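Local coordinates for chromosomal replication initiator protein dnaA (Aquifex aeolicus, PDB 1L8Q) that binds ATP through its AAA+ domain and double-stranded DNA at the replication origin, where it initiates chromosomal replication, at the adenosine-5'-diphosphate site. Coordinates in Å, arbitrary orientation; residue numbers count along the deposited sequence, not the author numbering.

The adenosine-5'-diphosphate site. Residues 8, 12-14, 19, 45-52, 166, 170, 174, 201. With ADP (adenosine-5'-diphosphate), chain B; MG (magnesium ion), chain C.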
ATOM      1  N   TYR A   8      14.192   2.649 -11.558  1.00 30.44           N
ATOM      2  CA  TYR A   8      13.063   3.576 -11.593  1.00 29.55           C
ATOM      3  C   TYR A   8      13.409   4.769 -12.457  1.00 28.87           C
ATOM      4  O   TYR A   8      14.351   5.491 -12.143  1.00 28.87           O
ATOM      5  CB  TYR A   8      12.766   4.102 -10.194  1.00 29.35           C
ATOM      6  CG  TYR A   8      12.425   3.071  -9.142  1.00 29.20           C
ATOM      7  CD1 TYR A   8      11.230   2.370  -9.187  1.00 28.23           C
ATOM      8  CD2 TYR A   8      13.270   2.857  -8.058  1.00 28.47           C
ATOM      9  CE1 TYR A   8      10.903   1.465  -8.195  1.00 28.08           C
ATOM     10  CE2 TYR A   8      12.951   1.961  -7.068  1.00 27.53           C
ATOM     11  CZ  TYR A   8      11.768   1.271  -7.135  1.00 27.91           C
ATOM     12  OH  TYR A   8      11.452   0.371  -6.145  1.00 27.99           O
ATOM     13  N   ASN A  12      10.316   5.149 -17.706  1.00 27.87           N
ATOM     14  CA  ASN A  12       9.469   3.968 -17.556  1.00 27.47           C
ATOM     15  C   ASN A  12       8.322   4.162 -16.586  1.00 27.10           C
ATOM     16  O   ASN A  12       7.723   3.198 -16.124  1.00 27.30           O
ATOM     17  CB  ASN A  12      10.256   2.676 -17.260  1.00 27.53           C
ATOM     18  CG  ASN A  12      11.191   2.798 -16.066  1.00 28.61           C
ATOM     19  OD1 ASN A  12      12.292   2.256 -16.087  1.00 28.06           O
ATOM     20  ND2 ASN A  12      10.748   3.499 -15.010  1.00 30.41           N
ATOM     21  N   PHE A  13       8.027   5.415 -16.264  1.00 26.65           N
ATOM     22  CA  PHE A  13       6.837   5.721 -15.490  1.00 26.09           C
ATOM     23  C   PHE A  13       5.717   5.900 -16.493  1.00 25.84           C
ATOM     24  O   PHE A  13       5.773   6.800 -17.338  1.00 25.87           O
ATOM     25  CB  PHE A  13       7.023   7.005 -14.677  1.00 26.20           C
ATOM     26  CG  PHE A  13       5.925   7.262 -13.664  1.00 25.56           C
ATOM     27  CD1 PHE A  13       5.987   6.702 -12.391  1.00 24.43           C
ATOM     28  CD2 PHE A  13       4.853   8.087 -13.974  1.00 24.54           C
ATOM     29  CE1 PHE A  13       4.985   6.953 -11.459  1.00 24.44           C
ATOM     30  CE2 PHE A  13       3.860   8.344 -13.044  1.00 24.04           C
ATOM     31  CZ  PHE A  13       3.926   7.777 -11.788  1.00 23.92           C
ATOM     32  N   ILE A  14       4.729   5.016 -16.447  1.00 25.10           N
ATOM     33  CA  ILE A  14       3.580   5.148 -17.327  1.00 24.54           C
ATOM     34  C   ILE A  14       2.612   6.185 -16.762  1.00 24.16           C
ATOM     35  O   ILE A  14       2.351   6.217 -15.570  1.00 23.97           O
ATOM     36  CB  ILE A  14       2.879   3.790 -17.523  1.00 24.49           C
ATOM     37  CG1 ILE A  14       3.898   2.735 -17.951  1.00 24.21           C
ATOM     38  CG2 ILE A  14       1.764   3.903 -18.562  1.00 23.61           C
ATOM     39  CD1 ILE A  14       3.300   1.380 -18.226  1.00 22.16           C
ATOM     40  N   ASN A  19      -2.040   9.806 -12.262  1.00 23.09           N
ATOM     41  CA  ASN A  19      -0.716  10.166 -11.768  1.00 22.87           C
ATOM     42  C   ASN A  19      -0.076  11.295 -12.556  1.00 22.62           C
ATOM     43  O   ASN A  19       1.099  11.622 -12.369  1.00 21.73           O
ATOM     44  CB  ASN A  19       0.213   8.942 -11.734  1.00 22.85           C
ATOM     45  CG  ASN A  19       0.248   8.177 -13.074  1.00 23.94           C
ATOM     46  OD1 ASN A  19       0.580   6.988 -13.114  1.00 25.78           O
ATOM     47  ND2 ASN A  19      -0.094   8.854 -14.161  1.00 23.57           N
ATOM     48  N   SER A  45      -1.982   5.853  -1.823  1.00 26.54           N
ATOM     49  CA  SER A  45      -1.965   4.565  -1.162  1.00 27.80           C
ATOM     50  C   SER A  45      -0.828   3.691  -1.689  1.00 28.19           C
ATOM     51  O   SER A  45      -0.186   4.022  -2.690  1.00 28.97           O
ATOM     52  CB  SER A  45      -3.290   3.873  -1.397  1.00 27.61           C
ATOM     53  OG  SER A  45      -3.371   3.491  -2.750  1.00 29.02           O
ATOM     54  N   VAL A  46      -0.606   2.563  -1.035  1.00 28.27           N
ATOM     55  CA  VAL A  46       0.467   1.657  -1.415  1.00 29.02           C
ATOM     56  C   VAL A  46       0.463   1.225  -2.885  1.00 28.58           C
ATOM     57  O   VAL A  46      -0.574   0.911  -3.450  1.00 28.98           O
ATOM     58  CB  VAL A  46       0.483   0.378  -0.506  1.00 29.48           C
ATOM     59  CG1 VAL A  46       1.461  -0.621  -1.028  1.00 30.03           C
ATOM     60  CG2 VAL A  46       0.883   0.749   0.924  1.00 31.14           C
ATOM     61  N   GLY A  47       1.648   1.186  -3.483  1.00 28.19           N
ATOM     62  CA  GLY A  47       1.816   0.680  -4.833  1.00 27.40           C
ATOM     63  C   GLY A  47       1.218   1.624  -5.825  1.00 27.33           C
ATOM     64  O   GLY A  47       0.574   1.227  -6.777  1.00 28.56           O
ATOM     65  N   THR A  48       1.468   2.895  -5.629  1.00 26.71           N
ATOM     66  CA  THR A  48       0.789   3.888  -6.392  1.00 25.80           C
ATOM     67  C   THR A  48       1.728   4.753  -7.210  1.00 25.42           C
ATOM     68  O   THR A  48       1.286   5.581  -8.007  1.00 24.86           O
ATOM     69  CB  THR A  48      -0.049   4.706  -5.436  1.00 26.15           C
ATOM     70  OG1 THR A  48      -1.433   4.353  -5.605  1.00 26.06           O
ATOM     71  CG2 THR A  48       0.014   6.156  -5.785  1.00 26.54           C
ATOM     72  N   GLY A  49       3.028   4.551  -7.019  1.00 25.21           N
ATOM     73  CA  GLY A  49       4.029   5.274  -7.786  1.00 25.33           C
ATOM     74  C   GLY A  49       4.922   6.227  -7.003  1.00 25.48           C
ATOM     75  O   GLY A  49       5.860   6.800  -7.564  1.00 26.05           O
ATOM     76  N   LYS A  50       4.647   6.398  -5.714  1.00 24.90           N
ATOM     77  CA  LYS A  50       5.415   7.336  -4.896  1.00 24.10           C
ATOM     78  C   LYS A  50       6.931   7.073  -4.934  1.00 23.76           C
ATOM     79  O   LYS A  50       7.711   7.951  -5.290  1.00 23.76           O
ATOM     80  CB  LYS A  50       4.884   7.361  -3.447  1.00 23.67           C
ATOM     81  CG  LYS A  50       3.393   7.664  -3.355  1.00 22.61           C
ATOM     82  CD  LYS A  50       2.889   7.687  -1.908  1.00 20.58           C
ATOM     83  CE  LYS A  50       3.308   6.438  -1.151  1.00 20.10           C
ATOM     84  NZ  LYS A  50       2.563   5.205  -1.561  1.00 16.70           N
ATOM     85  N   THR A  51       7.348   5.867  -4.587  1.00 23.41           N
ATOM     86  CA  THR A  51       8.768   5.594  -4.523  1.00 23.33           C
ATOM     87  C   THR A  51       9.376   5.650  -5.920  1.00 23.67           C
ATOM     88  O   THR A  51      10.430   6.233  -6.144  1.00 23.77           O
ATOM     89  CB  THR A  51       9.024   4.244  -3.852  1.00 23.37           C
ATOM     90  OG1 THR A  51       8.584   4.295  -2.482  1.00 23.19           O
ATOM     91  CG2 THR A  51      10.533   3.967  -3.733  1.00 23.39           C
ATOM     92  N   HIS A  52       8.686   5.064  -6.870  1.00 24.06           N
ATOM     93  CA  HIS A  52       9.151   5.077  -8.224  1.00 24.25           C
ATOM     94  C   HIS A  52       9.407   6.515  -8.694  1.00 24.89           C
ATOM     95  O   HIS A  52      10.445   6.817  -9.287  1.00 25.06           O
ATOM     96  CB  HIS A  52       8.111   4.411  -9.113  1.00 24.01           C
ATOM     97  CG  HIS A  52       8.532   4.281 -10.537  1.00 23.73           C
ATOM     98  ND1 HIS A  52       8.475   3.086 -11.222  1.00 24.16           N
ATOM     99  CD2 HIS A  52       9.027   5.192 -11.408  1.00 23.17           C
ATOM    100  CE1 HIS A  52       8.904   3.270 -12.458  1.00 23.87           C
ATOM    101  NE2 HIS A  52       9.243   4.540 -12.596  1.00 24.54           N
ATOM    102  N   LEU A 166      -3.151   4.979  -8.955  1.00 26.92           N
ATOM    103  CA  LEU A 166      -2.893   4.047 -10.022  1.00 26.48           C
ATOM    104  C   LEU A 166      -4.229   3.641 -10.624  1.00 26.07           C
ATOM    105  O   LEU A 166      -4.873   2.719 -10.147  1.00 26.14           O
ATOM    106  CB  LEU A 166      -2.172   2.831  -9.498  1.00 26.72           C
ATOM    107  CG  LEU A 166      -1.481   2.030 -10.598  1.00 28.10           C
ATOM    108  CD1 LEU A 166      -0.212   2.746 -10.993  1.00 30.39           C
ATOM    109  CD2 LEU A 166      -1.169   0.631 -10.127  1.00 28.16           C
ATOM    110  N   THR A 170      -4.043   2.732 -16.389  1.00 23.96           N
ATOM    111  CA  THR A 170      -2.624   2.589 -16.096  1.00 23.46           C
ATOM    112  C   THR A 170      -2.223   1.142 -15.738  1.00 23.48           C
ATOM    113  O   THR A 170      -1.284   0.601 -16.318  1.00 22.96           O
ATOM    114  CB  THR A 170      -2.208   3.610 -15.023  1.00 23.37           C
ATOM    115  OG1 THR A 170      -2.287   4.927 -15.581  1.00 22.93           O
ATOM    116  CG2 THR A 170      -0.747   3.476 -14.676  1.00 23.45           C
ATOM    117  N   ILE A 174       0.455  -1.354 -17.467  1.00 24.50           N
ATOM    118  CA  ILE A 174       1.469  -2.019 -16.671  1.00 24.21           C
ATOM    119  C   ILE A 174       1.339  -3.543 -16.851  1.00 24.66           C
ATOM    120  O   ILE A 174       2.306  -4.245 -17.184  1.00 24.22           O
ATOM    121  CB  ILE A 174       1.372  -1.599 -15.208  1.00 23.63           C
ATOM    122  CG1 ILE A 174       1.861  -0.160 -15.053  1.00 23.54           C
ATOM    123  CG2 ILE A 174       2.203  -2.515 -14.343  1.00 23.14           C
ATOM    124  CD1 ILE A 174       1.764   0.387 -13.624  1.00 23.31           C
ATOM    125  N   VAL A 201       1.345  -3.626  -8.401  1.00 33.99           N
ATOM    126  CA  VAL A 201       2.223  -4.410  -9.223  1.00 32.30           C
ATOM    127  C   VAL A 201       2.618  -5.649  -8.406  1.00 32.05           C
ATOM    128  O   VAL A 201       2.907  -6.714  -8.965  1.00 32.11           O
ATOM    129  CB  VAL A 201       3.490  -3.622  -9.602  1.00 32.12           C
ATOM    130  CG1 VAL A 201       4.710  -4.529  -9.630  1.00 31.05           C
ATOM    131  CG2 VAL A 201       3.311  -2.964 -10.939  1.00 31.97           C
TER
HETATM  132  PB  ADP B 400       4.532   3.112  -3.671  1.00 22.20           P
HETATM  133  O1B ADP B 400       5.927   3.693  -3.396  1.00 19.51           O
HETATM  134  O2B ADP B 400       3.459   4.142  -3.872  1.00 21.62           O
HETATM  135  O3B ADP B 400       4.158   1.995  -2.747  1.00 20.55           O
HETATM  136  PA  ADP B 400       6.060   2.197  -5.755  1.00 22.36           P
HETATM  137  O1A ADP B 400       6.662   3.491  -6.271  1.00 23.39           O
HETATM  138  O2A ADP B 400       6.933   1.506  -4.722  1.00 20.72           O
HETATM  139  O3A ADP B 400       4.630   2.447  -5.101  1.00 20.41           O
HETATM  140  O5' ADP B 400       5.724   1.236  -6.979  1.00 21.50           O
HETATM  141  C5' ADP B 400       5.232  -0.073  -6.756  1.00 21.08           C
HETATM  142  C4' ADP B 400       5.587  -0.861  -7.992  1.00 20.95           C
HETATM  143  O4' ADP B 400       4.697  -0.518  -9.073  1.00 20.73           O
HETATM  144  C3' ADP B 400       6.974  -0.472  -8.452  1.00 20.11           C
HETATM  145  O3' ADP B 400       7.518  -1.645  -9.040  1.00 24.08           O
HETATM  146  C2' ADP B 400       6.703   0.573  -9.512  1.00 19.34           C
HETATM  147  O2' ADP B 400       7.718   0.749 -10.486  1.00 14.03           O
HETATM  148  C1' ADP B 400       5.425   0.091 -10.142  1.00 20.09           C
HETATM  149  N9  ADP B 400       4.718   1.278 -10.640  1.00 23.14           N
HETATM  150  C8  ADP B 400       4.006   2.160  -9.899  1.00 23.98           C
HETATM  151  N7  ADP B 400       3.493   3.141 -10.701  1.00 25.13           N
HETATM  152  C5  ADP B 400       3.896   2.896 -11.952  1.00 24.21           C
HETATM  153  C6  ADP B 400       3.717   3.531 -13.266  1.00 23.56           C
HETATM  154  N6  ADP B 400       2.993   4.652 -13.407  1.00 23.63           N
HETATM  155  N1  ADP B 400       4.299   2.958 -14.326  1.00 25.50           N
HETATM  156  C2  ADP B 400       5.026   1.827 -14.217  1.00 24.49           C
HETATM  157  N3  ADP B 400       5.221   1.198 -13.043  1.00 24.82           N
HETATM  158  C4  ADP B 400       4.698   1.675 -11.910  1.00 24.18           C
HETATM  159 MG    MG C 401       6.957   3.417  -1.880  1.00 24.54          MG
HETATM  160  O   HOH W   1       5.412   2.594  -0.593  1.00 17.95           O
HETATM  161  O   HOH W   2       6.591   5.214  -0.713  1.00 24.06           O
HETATM  162  O   HOH W   3       7.262   1.653  -2.197  1.00 10.80           O
HETATM  163  O   HOH W   4       7.979   3.142  -0.069  1.00 19.25           O
HETATM  164  O   HOH W   5       8.876  -0.067  -5.734  1.00 30.73           O
HETATM  165  O   HOH W   6       2.163  -0.621  -8.479  1.00 42.09           O
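This is the nucleotide pocket of the AAA+ domain, holding ADP and a magnesium ion. ATP bound here brings the change that supports oligomer formation; ADP does not allow it. The P-loop (Walker A motif) wraps the beta-phosphate. Gly47 N donates to ADP O3B at 2.7 Å. ADP O2B is gripped by the amides of Thr48 and Lys50 and by Lys50 NZ. Lys50 NZ lies 2.7 Å from ADP O2B in a salt bridge; the side chain bends at its last two torsions (-51° and -73°) to curl back to the phosphate. Magnesium is near octahedral. It takes Thr51 OG1 at 1.9 Å, ADP O1B and four waters. His52 N donates to ADP O1A, an alpha-phosphate oxygen, at 2.6 Å. The amides of Lys50 and His52 lie in the first turn of helix 50-63, whose dipole would probably add to the pull on the phosphates; those of Gly47 and Thr48 come from the loop before it.

The adenine is read by backbone. Ile14 N donates to ADP N1 at 3.0 Å, and the amino group N6 gives a hydrogen to a lone pair of Ile14 O, in the carbonyl plane. This pairing suits adenine. Ile174 CD1 sits over the face of the six-membered ring, 3.4 Å from its centroid. Phe13 turns its own face to N6, which stands over the ring centre. An alanine here would probably loosen the amino group's seat, since the aromatic face beneath N6 would be gone. Val201 packs on the ribose by CB and CG2.

Further out, two contacts flank the His52 ring. His52 CG lies at the edge of the Phe13 ring, in its plane, and Tyr8 CB lies over the rim of one His52 face. The ring itself bonds the ligand: CG is anti to the backbone N (chi1 -176°), which carries His52 ND1 to the ribose 2'-hydroxyl, ADP O2', in a nearly straight 2.6 Å hydrogen bond.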